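Local coordinates for protein putative NADH-flavin reductase (Streptococcus pneumoniae TIGR4, PDB 4R01) that probably binds NAD(P)H through a Rossmann fold and may serve as an NADH-dependent flavin reductase, at residues A[164-170]-A[204-210]; A[18-22]-A[37-41]. All coordinates share one frame; numbering follows the deposited sequence.

Interaction 1. Residues A[164-170]-A[204-210]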
ATOM      1  N   ASN A 164      22.841  -7.373   7.547  1.00 64.45           N
ATOM      2  CA  ASN A 164      21.918  -6.975   8.603  1.00 66.68           C
ATOM      3  C   ASN A 164      20.484  -7.374   8.285  1.00 58.85           C
ATOM      4  O   ASN A 164      19.830  -6.763   7.439  1.00 55.84           O
ATOM      5  CB  ASN A 164      21.997  -5.468   8.844  1.00 74.14           C
ATOM      6  CG  ASN A 164      23.364  -5.026   9.326  1.00 81.99           C
ATOM      7  OD1 ASN A 164      23.967  -4.112   8.765  1.00 85.86           O
ATOM      8  ND2 ASN A 164      23.861  -5.676  10.373  1.00 85.32           N
ATOM      9  N   TYR A 165      19.998  -8.402   8.969  1.00 53.29           N
ATOM     10  CA  TYR A 165      18.645  -8.887   8.746  1.00 46.82           C
ATOM     11  C   TYR A 165      17.810  -8.775  10.016  1.00 45.27           C
ATOM     12  O   TYR A 165      18.335  -8.498  11.095  1.00 47.57           O
ATOM     13  CB  TYR A 165      18.671 -10.341   8.258  1.00 41.49           C
ATOM     14  CG  TYR A 165      19.076 -11.331   9.327  1.00 39.77           C
ATOM     15  CD1 TYR A 165      20.415 -11.583   9.596  1.00 39.22           C
ATOM     16  CD2 TYR A 165      18.120 -12.011  10.071  1.00 39.80           C
ATOM     17  CE1 TYR A 165      20.789 -12.481  10.577  1.00 40.79           C
ATOM     18  CE2 TYR A 165      18.486 -12.911  11.053  1.00 39.88           C
ATOM     19  CZ  TYR A 165      19.820 -13.142  11.300  1.00 40.71           C
ATOM     20  OH  TYR A 165      20.187 -14.038  12.276  1.00 43.21           O
ATOM     21  N   ILE A 166      16.507  -8.992   9.880  1.00 40.36           N
ATOM     22  CA  ILE A 166      15.612  -9.048  11.029  1.00 39.22           C
ATOM     23  C   ILE A 166      14.968 -10.424  11.152  1.00 37.70           C
ATOM     24  O   ILE A 166      14.448 -10.969  10.176  1.00 36.38           O
ATOM     25  CB  ILE A 166      14.507  -7.976  10.942  1.00 37.01           C
ATOM     26  CG1 ILE A 166      15.102  -6.588  11.157  1.00 39.67           C
ATOM     27  CG2 ILE A 166      13.427  -8.220  11.980  1.00 32.97           C
ATOM     28  CD1 ILE A 166      14.102  -5.474  10.985  1.00 39.81           C
ATOM     29  N   LEU A 167      15.022 -10.988  12.352  1.00 39.22           N
ATOM     30  CA  LEU A 167      14.337 -12.239  12.633  1.00 40.64           C
ATOM     31  C   LEU A 167      12.948 -11.949  13.185  1.00 43.39           C
ATOM     32  O   LEU A 167      12.810 -11.311  14.229  1.00 48.44           O
ATOM     33  CB  LEU A 167      15.136 -13.086  13.623  1.00 41.68           C
ATOM     34  CG  LEU A 167      14.486 -14.383  14.110  1.00 39.25           C
ATOM     35  CD1 LEU A 167      14.346 -15.379  12.970  1.00 37.87           C
ATOM     36  CD2 LEU A 167      15.282 -14.987  15.252  1.00 38.26           C
ATOM     37  N   ALA A 168      11.919 -12.402  12.478  1.00 41.66           N
ATOM     38  CA  ALA A 168      10.551 -12.235  12.951  1.00 42.37           C
ATOM     39  C   ALA A 168       9.886 -13.593  13.125  1.00 43.00           C
ATOM     40  O   ALA A 168      10.548 -14.630  13.063  1.00 45.09           O
ATOM     41  CB  ALA A 168       9.753 -11.363  11.998  1.00 42.72           C
ATOM     42  N   GLY A 169       8.575 -13.585  13.337  1.00 41.28           N
ATOM     43  CA  GLY A 169       7.858 -14.810  13.623  1.00 38.99           C
ATOM     44  C   GLY A 169       6.781 -15.160  12.618  1.00 39.76           C
ATOM     45  O   GLY A 169       6.986 -15.087  11.405  1.00 38.83           O
ATOM     46  N   GLU A 170       5.623 -15.539  13.142  1.00 42.49           N
ATOM     47  CA  GLU A 170       4.517 -16.040  12.337  1.00 41.61           C
ATOM     48  C   GLU A 170       3.800 -14.932  11.564  1.00 37.31           C
ATOM     49  O   GLU A 170       3.063 -15.200  10.615  1.00 35.20           O
ATOM     50  CB  GLU A 170       3.522 -16.771  13.241  1.00 46.81           C
ATOM     51  CG  GLU A 170       2.824 -17.944  12.589  1.00 53.85           C
ATOM     52  CD  GLU A 170       3.725 -19.146  12.424  1.00 56.92           C
ATOM     53  OE1 GLU A 170       4.648 -19.322  13.248  1.00 56.46           O
ATOM     54  OE2 GLU A 170       3.512 -19.914  11.465  1.00 61.14           O
ATOM     55  N   ARG A 204       7.346 -21.728  12.698  1.00 47.35           N
ATOM     56  CA  ARG A 204       7.870 -20.968  11.572  1.00 42.89           C
ATOM     57  C   ARG A 204       8.468 -19.633  11.983  1.00 41.64           C
ATOM     58  O   ARG A 204       7.867 -18.877  12.746  1.00 38.82           O
ATOM     59  CB  ARG A 204       6.788 -20.708  10.523  1.00 41.66           C
ATOM     60  CG  ARG A 204       7.214 -19.599   9.571  1.00 42.49           C
ATOM     61  CD  ARG A 204       6.172 -19.240   8.561  1.00 42.97           C
ATOM     62  NE  ARG A 204       4.959 -18.709   9.166  1.00 37.91           N
ATOM     63  CZ  ARG A 204       3.910 -18.331   8.452  1.00 37.91           C
ATOM     64  NH1 ARG A 204       3.965 -18.415   7.130  1.00 36.92           N
ATOM     65  NH2 ARG A 204       2.822 -17.866   9.046  1.00 44.10           N
ATOM     66  N   ILE A 205       9.654 -19.349  11.456  1.00 40.05           N
ATOM     67  CA  ILE A 205      10.255 -18.034  11.586  1.00 39.86           C
ATOM     68  C   ILE A 205      10.260 -17.336  10.231  1.00 36.87           C
ATOM     69  O   ILE A 205      10.039 -17.971   9.198  1.00 34.91           O
ATOM     70  CB  ILE A 205      11.689 -18.121  12.121  1.00 39.74           C
ATOM     71  CG1 ILE A 205      12.540 -18.999  11.199  1.00 34.61           C
ATOM     72  CG2 ILE A 205      11.687 -18.673  13.536  1.00 40.39           C
ATOM     73  CD1 ILE A 205      13.973 -19.149  11.654  1.00 37.28           C
ATOM     74  N   SER A 206      10.510 -16.031  10.235  1.00 33.93           N
ATOM     75  CA  SER A 206      10.597 -15.270   8.992  1.00 31.90           C
ATOM     76  C   SER A 206      11.808 -14.342   9.012  1.00 31.12           C
ATOM     77  O   SER A 206      12.243 -13.895  10.077  1.00 31.20           O
ATOM     78  CB  SER A 206       9.313 -14.469   8.755  1.00 32.24           C
ATOM     79  OG  SER A 206       9.018 -13.640   9.864  1.00 32.58           O
ATOM     80  N   LEU A 207      12.350 -14.059   7.831  1.00 30.21           N
ATOM     81  CA  LEU A 207      13.558 -13.248   7.713  1.00 30.20           C
ATOM     82  C   LEU A 207      13.354 -12.071   6.763  1.00 30.02           C
ATOM     83  O   LEU A 207      12.560 -12.159   5.825  1.00 28.87           O
ATOM     84  CB  LEU A 207      14.730 -14.112   7.240  1.00 25.23           C
ATOM     85  CG  LEU A 207      15.138 -15.243   8.184  1.00 27.22           C
ATOM     86  CD1 LEU A 207      16.158 -16.160   7.518  1.00 29.27           C
ATOM     87  CD2 LEU A 207      15.697 -14.666   9.470  1.00 29.41           C
ATOM     88  N   LEU A 208      14.070 -10.975   7.009  1.00 30.34           N
ATOM     89  CA  LEU A 208      13.952  -9.782   6.174  1.00 31.56           C
ATOM     90  C   LEU A 208      15.116  -8.831   6.421  1.00 32.58           C
ATOM     91  O   LEU A 208      15.771  -8.907   7.456  1.00 32.03           O
ATOM     92  CB  LEU A 208      12.600  -9.097   6.424  1.00 36.68           C
ATOM     93  CG  LEU A 208      12.188  -8.494   7.778  1.00 45.01           C
ATOM     94  CD1 LEU A 208      12.613  -7.024   7.933  1.00 51.42           C
ATOM     95  CD2 LEU A 208      10.695  -8.698   8.051  1.00 46.69           C
ATOM     96  N   GLU A 209      15.374  -7.950   5.457  1.00 35.32           N
ATOM     97  CA  GLU A 209      16.537  -7.061   5.492  1.00 42.75           C
ATOM     98  C   GLU A 209      16.396  -5.940   6.523  1.00 44.84           C
ATOM     99  O   GLU A 209      15.282  -5.549   6.868  1.00 39.89           O
ATOM    100  CB  GLU A 209      16.776  -6.453   4.106  1.00 43.59           C
ATOM    101  CG  GLU A 209      18.097  -5.718   3.938  1.00 48.54           C
ATOM    102  CD  GLU A 209      18.163  -4.943   2.637  1.00 54.43           C
ATOM    103  OE1 GLU A 209      18.841  -3.894   2.595  1.00 57.58           O
ATOM    104  OE2 GLU A 209      17.529  -5.381   1.656  1.00 57.14           O
ATOM    105  N   LYS A 210      17.541  -5.438   6.991  1.00 51.45           N
ATOM    106  CA  LYS A 210      17.637  -4.300   7.913  1.00 56.47           C
ATOM    107  C   LYS A 210      17.100  -4.636   9.298  1.00 56.58           C
ATOM    108  O   LYS A 210      17.712  -4.289  10.310  1.00 58.67           O
ATOM    109  CB  LYS A 210      16.904  -3.078   7.355  1.00 59.70           C
ATOM    110  CG  LYS A 210      17.357  -2.660   5.964  1.00 66.19           C
ATOM    111  CD  LYS A 210      16.770  -1.313   5.574  1.00 72.57           C
ATOM    112  CE  LYS A 210      17.178  -0.924   4.160  1.00 74.18           C
ATOM    113  NZ  LYS A 210      16.486  -1.756   3.134  1.00 73.43           N
TER
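Ala168 N gives a nearly straight hydrogen bond to Ser206 O (2.8 Å, 172° at the hydrogen), and Ser206 N returns a longer one to Ala168 O (3.2 Å), which makes the two residues an antiparallel hydrogen-bonded pair. Just past it, Gly169 O takes a hydrogen bond from the hydroxyl of Ser206, OG to O 2.9 Å, made in the carbonyl plane on a lone pair. The torsion of Ser206 (chi1 55°) sets OG between its own N and C, where it also rests against the methyl of Ala168, 3.2 Å from CB. Ile166 and Leu208 form the next hydrogen-bonded pair, of which the bond from Leu208 N is weak. On the face they share with Ala168 and Ser206, the CD1 methyl of Leu208 meets both CB and CD1 of Ile166, each at 3.7 Å. The other face carries Leu207, whose CD2 lies 3.6 Å from CD2 of the Tyr165 ring and also touches the Leu167 branch CD1; Tyr165 OH is bonded to Asp193. Beyond the strand 165-168, Glu170 and Arg204 cross at about a right angle in a weak salt bridge whose detail is doubtful; the Glu170 carboxylate also meets Arg139. The pairing is an antiparallel ladder appended to a parallel Rossmann sheet: 165-168 is its outermost strand within the chain, strand 203-209 is bonded on its other side to strand 145-150, and helix 184-196 covers the face of Tyr165 and Leu207.

Interaction 2. Residues A[18-22]-A[37-41]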
ATOM      1  N   VAL A  18      24.541 -23.393   1.187  1.00 41.79           N
ATOM      2  CA  VAL A  18      25.740 -24.226   1.187  1.00 40.22           C
ATOM      3  C   VAL A  18      26.992 -23.374   1.368  1.00 40.35           C
ATOM      4  O   VAL A  18      27.805 -23.630   2.254  1.00 42.18           O
ATOM      5  CB  VAL A  18      25.874 -25.045  -0.117  1.00 41.83           C
ATOM      6  CG1 VAL A  18      27.265 -25.667  -0.221  1.00 43.71           C
ATOM      7  CG2 VAL A  18      24.796 -26.117  -0.191  1.00 39.35           C
ATOM      8  N   GLU A  19      27.128 -22.353   0.528  1.00 40.11           N
ATOM      9  CA  GLU A  19      28.290 -21.474   0.560  1.00 52.40           C
ATOM     10  C   GLU A  19      28.430 -20.778   1.910  1.00 43.49           C
ATOM     11  O   GLU A  19      29.537 -20.611   2.420  1.00 45.72           O
ATOM     12  CB  GLU A  19      28.203 -20.436  -0.561  1.00 53.28           C
ATOM     13  CG  GLU A  19      29.366 -19.457  -0.592  1.00 59.30           C
ATOM     14  CD  GLU A  19      29.334 -18.554  -1.811  1.00 62.77           C
ATOM     15  OE1 GLU A  19      28.706 -18.940  -2.818  1.00 64.15           O
ATOM     16  OE2 GLU A  19      29.935 -17.460  -1.759  1.00 64.20           O
ATOM     17  N   GLU A  20      27.302 -20.378   2.488  1.00 52.63           N
ATOM     18  CA  GLU A  20      27.309 -19.736   3.797  1.00 49.28           C
ATOM     19  C   GLU A  20      27.706 -20.729   4.884  1.00 46.31           C
ATOM     20  O   GLU A  20      28.547 -20.428   5.727  1.00 51.28           O
ATOM     21  CB  GLU A  20      25.940 -19.127   4.110  1.00 46.85           C
ATOM     22  CG  GLU A  20      25.820 -18.542   5.516  1.00 49.33           C
ATOM     23  CD  GLU A  20      26.703 -17.324   5.734  1.00 50.71           C
ATOM     24  OE1 GLU A  20      27.018 -16.623   4.752  1.00 49.51           O
ATOM     25  OE2 GLU A  20      27.086 -17.069   6.895  1.00 54.85           O
ATOM     26  N   ALA A  21      27.105 -21.915   4.855  1.00 45.08           N
ATOM     27  CA  ALA A  21      27.369 -22.934   5.866  1.00 46.83           C
ATOM     28  C   ALA A  21      28.806 -23.450   5.792  1.00 56.91           C
ATOM     29  O   ALA A  21      29.410 -23.772   6.816  1.00 60.51           O
ATOM     30  CB  ALA A  21      26.387 -24.089   5.722  1.00 45.16           C
ATOM     31  N   VAL A  22      29.347 -23.530   4.579  1.00 54.53           N
ATOM     32  CA  VAL A  22      30.722 -23.974   4.386  1.00 54.75           C
ATOM     33  C   VAL A  22      31.693 -22.971   5.005  1.00 58.02           C
ATOM     34  O   VAL A  22      32.651 -23.358   5.677  1.00 62.39           O
ATOM     35  CB  VAL A  22      31.053 -24.174   2.887  1.00 53.48           C
ATOM     36  CG1 VAL A  22      32.556 -24.152   2.651  1.00 56.58           C
ATOM     37  CG2 VAL A  22      30.453 -25.479   2.379  1.00 50.11           C
ATOM     38  N   LYS A  37      27.261 -27.824  -8.623  1.00 79.03           N
ATOM     39  CA  LYS A  37      27.787 -26.492  -8.891  1.00 80.41           C
ATOM     40  C   LYS A  37      28.090 -25.766  -7.584  1.00 80.58           C
ATOM     41  O   LYS A  37      28.733 -24.716  -7.584  1.00 83.24           O
ATOM     42  CB  LYS A  37      26.798 -25.679  -9.730  1.00 82.83           C
ATOM     43  CG  LYS A  37      26.276 -26.403 -10.963  1.00 87.37           C
ATOM     44  CD  LYS A  37      27.375 -26.622 -11.993  1.00 92.30           C
ATOM     45  CE  LYS A  37      27.233 -25.664 -13.166  1.00 95.33           C
ATOM     46  NZ  LYS A  37      28.287 -25.879 -14.195  1.00 98.93           N
ATOM     47  N   SER A  38      27.624 -26.331  -6.474  1.00 72.81           N
ATOM     48  CA  SER A  38      27.831 -25.728  -5.160  1.00 66.43           C
ATOM     49  C   SER A  38      29.242 -25.992  -4.638  1.00 62.55           C
ATOM     50  O   SER A  38      30.009 -26.746  -5.240  1.00 61.40           O
ATOM     51  CB  SER A  38      26.798 -26.252  -4.158  1.00 62.00           C
ATOM     52  OG  SER A  38      27.019 -27.619  -3.858  1.00 60.31           O
ATOM     53  N   GLN A  39      29.572 -25.366  -3.512  1.00 57.83           N
ATOM     54  CA  GLN A  39      30.893 -25.503  -2.905  1.00 56.95           C
ATOM     55  C   GLN A  39      30.936 -26.662  -1.916  1.00 54.22           C
ATOM     56  O   GLN A  39      31.828 -26.737  -1.076  1.00 53.77           O
ATOM     57  CB  GLN A  39      31.286 -24.211  -2.188  1.00 58.77           C
ATOM     58  CG  GLN A  39      31.515 -23.018  -3.092  1.00 60.93           C
ATOM     59  CD  GLN A  39      31.904 -21.782  -2.308  1.00 65.89           C
ATOM     60  OE1 GLN A  39      31.907 -21.794  -1.078  1.00 67.08           O
ATOM     61  NE2 GLN A  39      32.232 -20.706  -3.016  1.00 69.34           N
ATOM     62  N   ALA A  40      29.968 -27.563  -2.020  1.00 56.34           N
ATOM     63  CA  ALA A  40      29.769 -28.587  -1.000  1.00 59.32           C
ATOM     64  C   ALA A  40      30.854 -29.669  -1.000  1.00 64.86           C
ATOM     65  O   ALA A  40      31.392 -30.025  -2.049  1.00 62.27           O
ATOM     66  CB  ALA A  40      28.405 -29.218  -1.171  1.00 56.30           C
ATOM     67  N   GLU A  41      31.119 -30.232   0.173  1.00 74.36           N
ATOM     68  CA  GLU A  41      32.136 -31.244   0.310  1.00 81.47           C
ATOM     69  C   GLU A  41      31.795 -32.562  -0.358  1.00 77.70           C
ATOM     70  O   GLU A  41      32.406 -32.950  -1.345  1.00 75.44           O
ATOM     71  CB  GLU A  41      32.300 -31.494   1.827  1.00 89.71           C
ATOM     72  CG  GLU A  41      32.837 -32.847   2.270  1.00 97.93           C
ATOM     73  CD  GLU A  41      32.857 -33.002   3.769  1.00105.25           C
ATOM     74  OE1 GLU A  41      31.772 -33.209   4.335  1.00105.64           O
ATOM     75  OE2 GLU A  41      33.942 -32.925   4.392  1.00110.32           O
TER
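Val18 opens the contact from helix 12-24, the first helix of the Rossmann fold, which here packs on the loop connecting strands 27-32 and 42-45. Its CG1 branch, anti to the backbone N (chi1 168°), points toward the loop and meets the CB of Ala40 at 3.8 Å, with the amide N of Ala40 at the same distance and both the CB of Ser38 and the amide N of Gln39 slightly farther off at 4.0 Å. Three loop residues thus gather round one methyl, and Ala9 also touches Val18 and Ser38. One residue on, Glu19 runs out fully extended and is met by Gln39: their carboxylate and amide planes lie 23° apart and are stacked, while the two chains run at an oblique angle. No hydrogen bond joins the two groups; the closest touch is through the aliphatic part, with Gln39 OE1 3.5 Å from Glu19 CG. A turn after Val18 comes Val22, whose CB also points toward the loop and whose amide N is bonded to Val18 O within the helix. It packs against Val28 of strand 27-32 as well. Across from these, the loop braces itself: Ala40 N makes a weak bond to Ser38 OG, which is also bonded to Asn36. On the helix side, the CG2 methyl of Val22 rests on the carbonyl oxygen of Gln39, CG2 to O 3.9 Å.

In the fold
Interactions 1 and 2 illustrate two kinds of packing in one Rossmann-type domain: interaction 1 completes the edge of the sheet at 165-168, and interaction 2 packs helix 12-24 on the loop before the other outermost strand, 42-45. Their centres lie 23 Å apart and their nearest atoms about 9 Å, so they do not touch. Both are partly buried. Strand-to-strand pairing of 164-170 with 204-210 relies on backbone hydrogen bonds, whereas 18-22 with 37-41, helix against loop, has no hydrogen bond across it and rests on methyl packing and one stacked polar pair. Ile189 of helix 184-196 touches Tyr165 of the first and Glu20 on the helix segment of the second.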